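Local coordinates for protein Exo-1,3/1,4-beta-glucanase (Pseudoalteromonas sp., PDB 3RRX) that hydrolyses 1,3- and 1,4-linked beta-glucans from the chain end, probably with the beta-glucosidase-type activity of its glycoside hydrolase family, at residues A[11-16]-A[249-254]. The protein carries 1 engineered substitution. Numbering follows the deposited sequence.
Sequences YVNTKL and SAINQG
Asn252, on the last turn of its helix, reaches into a bend of the N-terminal segment 11-16 and receives two bonds from Thr14 on one oxygen. Its side chain extends away from the backbone N (chi1 -165°), which carries OD1 across to Thr14 OG1 at 2.7 Å and Thr14 N at 3.1 Å, both donors lying in the carbonyl plane. An amide suits this place because its oxygen can accept from hydroxyl and backbone N-H together; an alanine here would probably leave both Thr14 donors without this acceptor. The fit is close next door, where Val12 O lies 3.0 Å from Asn252 CA in a CH...O contact. Branched Val12 and Ile251 fill the apolar part, Val12 CG2 resting 3.8 Å from Ile251 CB, while Ile251 CG2 also reaches Asn13 CB. Asn13, centre of an inverse gamma turn, has OD1 within hydrogen-bonding distance of a water that is likewise near Asn252 O and accepts from Leu16 N at 2.8 Å. The Lys15 side is the open one: its aliphatic chain crosses Asn252 at about a right angle and runs alongside Gln253, CE 3.6 Å from Gln253 NE2, whereas the direct hydrogen bonds belong to Thr14. Gly254 ends the helix in a Schellman motif, its positive phi (84°) easy for glycine, with Leu16 CD2 4.1 Å from Gly254 CA. Helix 182-197 packs against Ala250 and Gln253, Val12 makes backbone hydrogen bonds with Leu285, which the Ile251 side chain touches, and the contact fastens the segment preceding helix 20-32 to the end of helix 245-252, just before barrel strand 257-260.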
loop_
_atom_site.group_PDB
_atom_site.type_symbol
_atom_site.label_atom_id
_atom_site.label_comp_id
_atom_site.label_asym_id
_atom_site.label_seq_id
_atom_site.Cartn_x
_atom_site.Cartn_y
_atom_site.Cartn_z
ATOM N N TYR A 11 -16.886 -5.892 19.804
ATOM C CA TYR A 11 -16.829 -4.433 19.762
ATOM C C TYR A 11 -15.366 -4.011 19.911
ATOM O O TYR A 11 -14.699 -4.382 20.886
ATOM C CB TYR A 11 -17.693 -3.826 20.874
ATOM C CG TYR A 11 -17.734 -2.306 20.882
ATOM C CD1 TYR A 11 -18.721 -1.614 20.190
ATOM C CD2 TYR A 11 -16.803 -1.570 21.598
ATOM C CE1 TYR A 11 -18.772 -0.222 20.201
ATOM C CE2 TYR A 11 -16.847 -0.177 21.617
ATOM C CZ TYR A 11 -17.834 0.485 20.923
ATOM O OH TYR A 11 -17.872 1.862 20.930
ATOM N N VAL A 12 -14.855 -3.253 18.945
ATOM C CA VAL A 12 -13.423 -2.950 18.926
ATOM C C VAL A 12 -13.092 -1.451 18.928
ATOM O O VAL A 12 -11.928 -1.075 18.867
ATOM C CB VAL A 12 -12.699 -3.652 17.750
ATOM C CG1 VAL A 12 -12.796 -5.190 17.901
ATOM C CG2 VAL A 12 -13.276 -3.196 16.414
ATOM N N ASN A 13 -14.106 -0.600 19.020
ATOM C CA ASN A 13 -13.865 0.836 19.117
ATOM C C ASN A 13 -13.708 1.263 20.578
ATOM O O ASN A 13 -14.466 2.093 21.069
ATOM C CB ASN A 13 -15.001 1.618 18.440
ATOM C CG ASN A 13 -14.757 3.125 18.431
ATOM O OD1 ASN A 13 -13.637 3.582 18.205
ATOM N ND2 ASN A 13 -15.802 3.896 18.697
ATOM N N THR A 14 -12.716 0.714 21.270
ATOM C CA THR A 14 -12.664 0.867 22.725
ATOM C C THR A 14 -11.850 2.045 23.252
ATOM O O THR A 14 -11.889 2.316 24.454
ATOM C CB THR A 14 -12.157 -0.408 23.437
ATOM O OG1 THR A 14 -10.725 -0.407 23.478
ATOM C CG2 THR A 14 -12.663 -1.686 22.743
ATOM N N LYS A 15 -11.120 2.744 22.381
ATOM C CA LYS A 15 -10.229 3.809 22.850
ATOM C C LYS A 15 -10.715 5.225 22.575
ATOM O O LYS A 15 -10.722 6.069 23.470
ATOM C CB LYS A 15 -8.833 3.660 22.248
ATOM C CG LYS A 15 -8.073 2.443 22.719
ATOM C CD LYS A 15 -6.802 2.275 21.879
ATOM C CE LYS A 15 -5.648 1.765 22.710
ATOM N NZ LYS A 15 -5.210 2.820 23.664
ATOM N N LEU A 16 -11.089 5.492 21.327
ATOM C CA LEU A 16 -11.449 6.844 20.916
ATOM C C LEU A 16 -12.783 7.285 21.520
ATOM O O LEU A 16 -13.800 6.621 21.350
ATOM C CB LEU A 16 -11.522 6.932 19.388
ATOM C CG LEU A 16 -11.835 8.311 18.804
ATOM C CD1 LEU A 16 -10.702 9.302 19.116
ATOM C CD2 LEU A 16 -12.083 8.215 17.288
ATOM N N SER A 249 -7.646 -3.858 15.172
ATOM C CA SER A 249 -6.675 -2.920 15.718
ATOM C C SER A 249 -6.777 -1.530 15.083
ATOM O O SER A 249 -6.557 -0.531 15.757
ATOM C CB SER A 249 -5.251 -3.496 15.665
ATOM O OG SER A 249 -4.798 -3.644 14.339
ATOM N N ALA A 250 -7.141 -1.447 13.803
ATOM C CA ALA A 250 -7.251 -0.132 13.161
ATOM C C ALA A 250 -8.405 0.672 13.756
ATOM O O ALA A 250 -8.273 1.871 14.016
ATOM C CB ALA A 250 -7.408 -0.266 11.642
ATOM N N ILE A 251 -9.539 0.010 13.965
ATOM C CA ILE A 251 -10.684 0.670 14.572
ATOM C C ILE A 251 -10.398 1.012 16.037
ATOM O O ILE A 251 -10.767 2.088 16.511
ATOM C CB ILE A 251 -11.983 -0.172 14.456
ATOM C CG1 ILE A 251 -12.420 -0.293 12.985
ATOM C CG2 ILE A 251 -13.108 0.485 15.257
ATOM C CD1 ILE A 251 -13.433 -1.433 12.723
ATOM N N ASN A 252 -9.743 0.105 16.751
ATOM C CA ASN A 252 -9.433 0.372 18.150
ATOM C C ASN A 252 -8.541 1.612 18.296
ATOM O O ASN A 252 -8.677 2.373 19.263
ATOM C CB ASN A 252 -8.804 -0.845 18.828
ATOM C CG ASN A 252 -8.805 -0.733 20.345
ATOM O OD1 ASN A 252 -9.783 -0.277 20.946
ATOM N ND2 ASN A 252 -7.702 -1.130 20.968
ATOM N N GLN A 253 -7.643 1.820 17.329
ATOM C CA GLN A 253 -6.768 2.992 17.344
ATOM C C GLN A 253 -7.422 4.241 16.759
ATOM O O GLN A 253 -6.773 5.279 16.629
ATOM C CB GLN A 253 -5.443 2.706 16.622
ATOM C CG GLN A 253 -4.614 1.613 17.264
ATOM C CD GLN A 253 -4.385 1.835 18.756
ATOM O OE1 GLN A 253 -4.343 2.969 19.229
ATOM N NE2 GLN A 253 -4.253 0.742 19.506
ATOM N N GLY A 254 -8.703 4.143 16.400
ATOM C CA GLY A 254 -9.472 5.319 16.017
ATOM C C GLY A 254 -9.324 5.749 14.566
ATOM O O GLY A 254 -9.465 6.930 14.246
HETATM O O HOH W 1 -11.358 3.354 19.520
#